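Universal stress protein (Pseudomonas aeruginosa UCBPP-PA14, PDB 7MQ5) is of unknown function but belongs to the universal stress protein family, whose members often bind nucleotides and are linked to survival under stress. Local coordinates at residues A[148-151]-A[152-156]; A[42-46]-A[47-51]. All blocks are in the same frame, centred on the assembly; numbering follows the deposited sequence. Where two conformers were deposited one is given.

Contact 1: residues A[148-151]-A[152-156]; sequences GEHR and SLHAG
His-150 and His-154, one helical turn apart, carry this contact. The backbone carbonyl of His-150 does two things: its O accepts from His-154 N at 2.8 Å in a nearly straight bond (N-H...O 169°), and it also lies over one face of the His-154 imidazole, toward the rim, where it comes within 3.2 Å of CG. The first torsion of His-154 (chi1 -65°) sets CG beside its own backbone N, which folds the ring back over that carbonyl. Farther out on the same ring, CE1 packs on His-150 CB at 3.9 Å. The two imidazoles do not stack; they stand obliquely, planes 58° apart and centroids 5.9 Å apart.

The same i to i+4 bonding repeats along these first turns of helix 148-167, from Ser-152 N to Gly-148 O, Leu-153 N to Glu-149 O and Ala-155 N to Arg-151 O. This is the helix of the beta-alpha-beta unit formed with strands 136-141 and 171-178. Glu-149 makes a salt bridge with Arg-248, and Arg-151 NH1 bonds to Asn-146 O, while the Arg-151 guanidinium lays one face against Gly-148 CA. Asp-147 OD1 accepts from His-150 N at the start of the helix.

Within the contact, then, the His-154 ring meets the helix backbone through an oxygen-to-face approach; ND1 is near His-150 O, but at a poor angle for a hydrogen bond.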
ATOM      1  N   GLY A 148      -9.616  10.607 -17.083  1.00 24.25           N
ATOM      2  CA  GLY A 148      -8.254  10.081 -17.310  1.00 24.95           C
ATOM      3  C   GLY A 148      -7.506   9.786 -16.022  1.00 26.15           C
ATOM      4  O   GLY A 148      -6.836   8.728 -15.935  1.00 24.22           O
ATOM      5  N   GLU A 149      -7.633  10.673 -15.033  0.60 24.70           N
ATOM      6  CA  GLU A 149      -6.897  10.527 -13.749  0.60 23.58           C
ATOM      7  C   GLU A 149      -7.434   9.332 -12.948  0.60 21.43           C
ATOM      8  O   GLU A 149      -6.610   8.557 -12.403  0.60 20.86           O
ATOM      9  CB  GLU A 149      -6.979  11.837 -12.969  0.60 23.89           C
ATOM     10  CG  GLU A 149      -6.453  13.010 -13.775  0.60 23.64           C
ATOM     11  CD  GLU A 149      -6.246  14.319 -13.035  0.60 26.85           C
ATOM     12  OE1 GLU A 149      -6.327  14.322 -11.787  0.60 34.65           O
ATOM     13  OE2 GLU A 149      -5.994  15.334 -13.714  0.60 28.37           O
ATOM     14  N   HIS A 150      -8.757   9.168 -12.870  1.00 21.25           N
ATOM     15  CA  HIS A 150      -9.302   8.017 -12.099  1.00 19.50           C
ATOM     16  C   HIS A 150      -9.068   6.720 -12.883  1.00 19.57           C
ATOM     17  O   HIS A 150      -8.763   5.704 -12.246  1.00 19.48           O
ATOM     18  CB  HIS A 150     -10.760   8.251 -11.692  1.00 23.84           C
ATOM     19  CG  HIS A 150     -10.908   9.265 -10.608  1.00 25.69           C
ATOM     20  ND1 HIS A 150     -10.926  10.618 -10.864  1.00 27.94           N
ATOM     21  CD2 HIS A 150     -11.021   9.129  -9.269  1.00 28.77           C
ATOM     22  CE1 HIS A 150     -11.059  11.277  -9.727  1.00 30.53           C
ATOM     23  NE2 HIS A 150     -11.120  10.386  -8.734  1.00 32.14           N
ATOM     24  N   ARG A 151      -9.169   6.747 -14.215  1.00 20.12           N
ATOM     25  CA  ARG A 151      -8.927   5.500 -14.994  1.00 21.00           C
ATOM     26  C   ARG A 151      -7.518   4.968 -14.699  1.00 19.60           C
ATOM     27  O   ARG A 151      -7.378   3.767 -14.445  1.00 19.57           O
ATOM     28  CB  ARG A 151      -9.097   5.709 -16.506  1.00 27.15           C
ATOM     29  CG  ARG A 151     -10.538   5.879 -16.961  1.00 31.63           C
ATOM     30  CD  ARG A 151     -10.704   5.688 -18.463  1.00 35.81           C
ATOM     31  NE  ARG A 151      -9.806   6.518 -19.261  1.00 42.01           N
ATOM     32  CZ  ARG A 151     -10.066   7.753 -19.696  1.00 42.78           C
ATOM     33  NH1 ARG A 151     -11.214   8.349 -19.414  1.00 36.71           N
ATOM     34  NH2 ARG A 151      -9.161   8.393 -20.417  1.00 42.85           N
ATOM     35  N   SER A 152      -6.524   5.856 -14.726  0.60 19.22           N
ATOM     36  CA  SER A 152      -5.109   5.487 -14.477  0.60 20.78           C
ATOM     37  C   SER A 152      -4.940   4.958 -13.049  0.60 17.74           C
ATOM     38  O   SER A 152      -4.340   3.888 -12.877  0.60 18.34           O
ATOM     39  CB  SER A 152      -4.203   6.668 -14.720  0.60 22.32           C
ATOM     40  OG  SER A 152      -2.873   6.378 -14.327  0.60 26.25           O
ATOM     41  N   LEU A 153      -5.463   5.696 -12.069  1.00 17.62           N
ATOM     42  CA  LEU A 153      -5.322   5.301 -10.641  1.00 16.54           C
ATOM     43  C   LEU A 153      -6.009   3.944 -10.422  1.00 14.05           C
ATOM     44  O   LEU A 153      -5.399   3.059  -9.809  1.00 13.63           O
ATOM     45  CB  LEU A 153      -5.934   6.378  -9.739  1.00 20.04           C
ATOM     46  CG  LEU A 153      -5.732   6.172  -8.240  1.00 21.90           C
ATOM     47  CD1 LEU A 153      -4.257   6.138  -7.898  1.00 24.03           C
ATOM     48  CD2 LEU A 153      -6.429   7.260  -7.438  1.00 25.92           C
ATOM     49  N   HIS A 154      -7.230   3.777 -10.929  1.00 14.30           N
ATOM     50  CA  HIS A 154      -7.943   2.485 -10.758  1.00 14.16           C
ATOM     51  C   HIS A 154      -7.163   1.357 -11.437  1.00 13.98           C
ATOM     52  O   HIS A 154      -7.105   0.254 -10.858  1.00 13.48           O
ATOM     53  CB  HIS A 154      -9.375   2.562 -11.298  1.00 16.81           C
ATOM     54  CG  HIS A 154     -10.249   3.502 -10.550  1.00 17.66           C
ATOM     55  ND1 HIS A 154     -11.368   4.074 -11.115  1.00 20.42           N
ATOM     56  CD2 HIS A 154     -10.138   4.025  -9.314  1.00 19.57           C
ATOM     57  CE1 HIS A 154     -11.938   4.870 -10.237  1.00 21.90           C
ATOM     58  NE2 HIS A 154     -11.208   4.858  -9.127  1.00 23.65           N
ATOM     59  N   ALA A 155      -6.614   1.603 -12.626  1.00 14.52           N
ATOM     60  CA  ALA A 155      -5.846   0.544 -13.315  1.00 15.52           C
ATOM     61  C   ALA A 155      -4.663   0.136 -12.430  1.00 14.31           C
ATOM     62  O   ALA A 155      -4.373  -1.073 -12.342  1.00 14.73           O
ATOM     63  CB  ALA A 155      -5.393   1.026 -14.672  1.00 17.46           C
ATOM     64  N   GLY A 156      -4.016   1.101 -11.763  1.00 14.06           N
ATOM     65  CA  GLY A 156      -2.862   0.770 -10.905  1.00 13.75           C
ATOM     66  C   GLY A 156      -3.290   0.014  -9.658  1.00 11.51           C
ATOM     67  O   GLY A 156      -2.609  -0.950  -9.245  1.00 12.03           O
TER

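Contact 2: residues A[42-46]-A[47-51]; sequences VCEKR and RDHSA
The turn leading from strand 37-43 into helix 50-62 is organised round one carboxylate, that of Glu-44. Arg-47 grips it side-on in a salt bridge: NE reaches the syn lone pair of OE2 at 2.9 Å, and NH1 reaches OE1 at 2.9 Å on the syn side, somewhat out of the carboxylate plane, with the two flat groups only 25° from coplanar. OE2 takes a second bond from the backbone N of Arg-47 (2.9 Å), on its anti side but tilted 34° out of the plane. OE1 is shared as well, because His-49 NE2 comes at it from above the carboxylate plane, on the face opposite Arg-47 NH1, at 2.9 Å. With CG anti to the backbone N (chi1 -178°) and the chain extended beyond it, Glu-44 spans the turn to meet these four donors, which fix both its position and its rotation.

Val-42 CG1 packs against His-49 CD2 at 3.6 Å, and the Arg-46 guanidinium lies with one face over Arg-47 CG. Outside the turn, Arg-47 NH1 also pairs with Asp-17, and Gln-71 bonds to the backbone of Glu-44, Arg-47 and His-49.

Just ahead of the helix, Asp-48 OD1 accepts from Ser-50 N at 2.9 Å, forming an Asx turn that brackets the N-cap residue His-49, within the strand-to-helix connection of a beta-alpha-beta unit.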
ATOM      1  N   VAL A  42      17.989  -0.115   8.564  1.00 10.00           N
ATOM      2  CA  VAL A  42      17.740   0.194   9.998  1.00 10.52           C
ATOM      3  C   VAL A  42      17.945   1.704  10.159  1.00 10.53           C
ATOM      4  O   VAL A  42      19.017   2.193   9.790  1.00 11.30           O
ATOM      5  CB  VAL A  42      18.637  -0.607  10.955  1.00 12.09           C
ATOM      6  CG1 VAL A  42      18.457  -0.123  12.387  1.00 14.12           C
ATOM      7  CG2 VAL A  42      18.371  -2.098  10.850  1.00 13.64           C
ATOM      8  N   CYS A  43      16.944   2.387  10.701  1.00 10.84           N
ATOM      9  CA  CYS A  43      17.001   3.851  10.906  1.00 11.77           C
ATOM     10  C   CYS A  43      17.373   4.128  12.362  1.00 11.72           C
ATOM     11  O   CYS A  43      16.481   4.114  13.224  1.00 13.74           O
ATOM     12  CB  CYS A  43      15.668   4.500  10.569  1.00 12.24           C
ATOM     13  SG  CYS A  43      15.143   4.194   8.869  1.00 13.93           S
ATOM     14  N   GLU A  44      18.661   4.347  12.616  1.00 12.11           N
ATOM     15  CA  GLU A  44      19.140   4.594  13.994  1.00 13.12           C
ATOM     16  C   GLU A  44      20.558   5.143  13.925  1.00 13.37           C
ATOM     17  O   GLU A  44      21.309   4.746  13.017  1.00 13.94           O
ATOM     18  CB  GLU A  44      19.145   3.299  14.807  1.00 13.20           C
ATOM     19  CG  GLU A  44      19.575   3.504  16.251  1.00 14.20           C
ATOM     20  CD  GLU A  44      19.589   2.261  17.120  1.00 14.01           C
ATOM     21  OE1 GLU A  44      18.747   1.362  16.891  1.00 15.37           O
ATOM     22  OE2 GLU A  44      20.440   2.203  18.038  1.00 16.22           O
ATOM     23  N   LYS A  45      20.902   5.998  14.879  1.00 14.84           N
ATOM     24  CA  LYS A  45      22.272   6.554  14.952  1.00 16.53           C
ATOM     25  C   LYS A  45      23.122   5.808  15.988  1.00 17.27           C
ATOM     26  O   LYS A  45      24.287   5.507  15.684  1.00 19.17           O
ATOM     27  CB  LYS A  45      22.214   8.031  15.353  1.00 18.45           C
ATOM     28  CG  LYS A  45      23.562   8.736  15.427  1.00 23.88           C
ATOM     29  CD  LYS A  45      23.470  10.198  15.812  1.00 27.92           C
ATOM     30  CE  LYS A  45      23.052  10.422  17.251  1.00 31.54           C
ATOM     31  NZ  LYS A  45      23.044  11.860  17.611  1.00 34.97           N
ATOM     32  N   ARG A  46      22.553   5.472  17.150  1.00 15.37           N
ATOM     33  CA  ARG A  46      23.427   5.066  18.287  1.00 15.98           C
ATOM     34  C   ARG A  46      24.084   3.687  18.137  1.00 16.87           C
ATOM     35  O   ARG A  46      25.338   3.619  18.147  1.00 18.87           O
ATOM     36  CB  ARG A  46      22.647   5.105  19.603  1.00 15.57           C
ATOM     37  CG  ARG A  46      23.481   4.659  20.800  1.00 16.88           C
ATOM     38  CD  ARG A  46      22.783   4.860  22.123  1.00 18.40           C
ATOM     39  NE  ARG A  46      21.576   4.070  22.246  1.00 18.42           N
ATOM     40  CZ  ARG A  46      21.468   2.902  22.875  1.00 17.80           C
ATOM     41  NH1 ARG A  46      22.510   2.354  23.472  1.00 19.86           N
ATOM     42  NH2 ARG A  46      20.297   2.288  22.900  1.00 19.95           N
ATOM     43  N   ARG A  47      23.301   2.617  18.120  1.00 15.76           N
ATOM     44  CA  ARG A  47      23.930   1.270  18.163  1.00 15.71           C
ATOM     45  C   ARG A  47      24.467   0.865  16.787  1.00 16.00           C
ATOM     46  O   ARG A  47      23.870   1.232  15.775  1.00 19.96           O
ATOM     47  CB  ARG A  47      22.932   0.245  18.694  1.00 15.94           C
ATOM     48  CG  ARG A  47      22.523   0.497  20.137  1.00 16.68           C
ATOM     49  CD  ARG A  47      21.360  -0.369  20.556  1.00 17.38           C
ATOM     50  NE  ARG A  47      20.183  -0.057  19.759  1.00 16.02           N
ATOM     51  CZ  ARG A  47      19.006  -0.658  19.879  1.00 17.09           C
ATOM     52  NH1 ARG A  47      17.995  -0.303  19.110  1.00 16.92           N
ATOM     53  NH2 ARG A  47      18.844  -1.630  20.758  1.00 20.42           N
ATOM     54  N   ASP A  48      25.567   0.122  16.775  1.00 16.36           N
ATOM     55  CA  ASP A  48      26.179  -0.392  15.526  1.00 17.60           C
ATOM     56  C   ASP A  48      25.473  -1.709  15.182  1.00 16.55           C
ATOM     57  O   ASP A  48      25.758  -2.720  15.828  1.00 17.33           O
ATOM     58  CB  ASP A  48      27.692  -0.563  15.676  1.00 20.13           C
ATOM     59  CG  ASP A  48      28.402  -1.009  14.410  1.00 20.97           C
ATOM     60  OD1 ASP A  48      27.710  -1.422  13.474  1.00 23.92           O
ATOM     61  OD2 ASP A  48      29.654  -0.927  14.378  1.00 26.98           O
ATOM     62  N   HIS A  49      24.565  -1.676  14.208  1.00 14.76           N
ATOM     63  CA  HIS A  49      23.812  -2.899  13.817  1.00 15.19           C
ATOM     64  C   HIS A  49      24.486  -3.613  12.636  1.00 14.58           C
ATOM     65  O   HIS A  49      23.867  -4.541  12.107  1.00 15.15           O
ATOM     66  CB  HIS A  49      22.360  -2.547  13.473  1.00 14.53           C
ATOM     67  CG  HIS A  49      21.583  -2.017  14.622  1.00 14.09           C
ATOM     68  ND1 HIS A  49      21.270  -2.801  15.707  1.00 14.96           N
ATOM     69  CD2 HIS A  49      21.020  -0.811  14.838  1.00 13.81           C
ATOM     70  CE1 HIS A  49      20.558  -2.090  16.559  1.00 15.30           C
ATOM     71  NE2 HIS A  49      20.375  -0.867  16.040  1.00 14.56           N
ATOM     72  N   SER A  50      25.727  -3.245  12.294  1.00 16.45           N
ATOM     73  CA  SER A  50      26.403  -3.784  11.083  1.00 17.58           C
ATOM     74  C   SER A  50      26.521  -5.313  11.127  1.00 16.68           C
ATOM     75  O   SER A  50      26.248  -5.963  10.097  1.00 17.19           O
ATOM     76  CB  SER A  50      27.757  -3.139  10.889  1.00 20.20           C
ATOM     77  OG  SER A  50      28.607  -3.403  11.988  1.00 25.66           O
ATOM     78  N   ALA A  51      26.959  -5.876  12.250  1.00 17.22           N
ATOM     79  CA  ALA A  51      27.159  -7.346  12.301  1.00 17.80           C
ATOM     80  C   ALA A  51      25.818  -8.072  12.133  1.00 16.31           C
ATOM     81  O   ALA A  51      25.762  -9.071  11.389  1.00 17.83           O
ATOM     82  CB  ALA A  51      27.847  -7.738  13.587  1.00 20.19           C
TER

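In the fold
Contact 2 comes first along the chain and contact 1 follows about a hundred residues later; their centres lie 40 Å apart, on opposite sides of the chain's centre, and their nearest atoms are about 26 Å apart, so they do not touch. Each belongs to a beta-alpha-beta unit: 37-43, 50-62 and 67-72 for contact 2, and 136-141, 148-167 and 171-178 for contact 1. Both units feed the same ten-stranded mixed sheet, in which strand 123-126 runs antiparallel to its neighbour 270-274. Two parallel halves meet there, consistent with a tandem pair of universal stress protein domains, each half contributing one contact near the start of a helix.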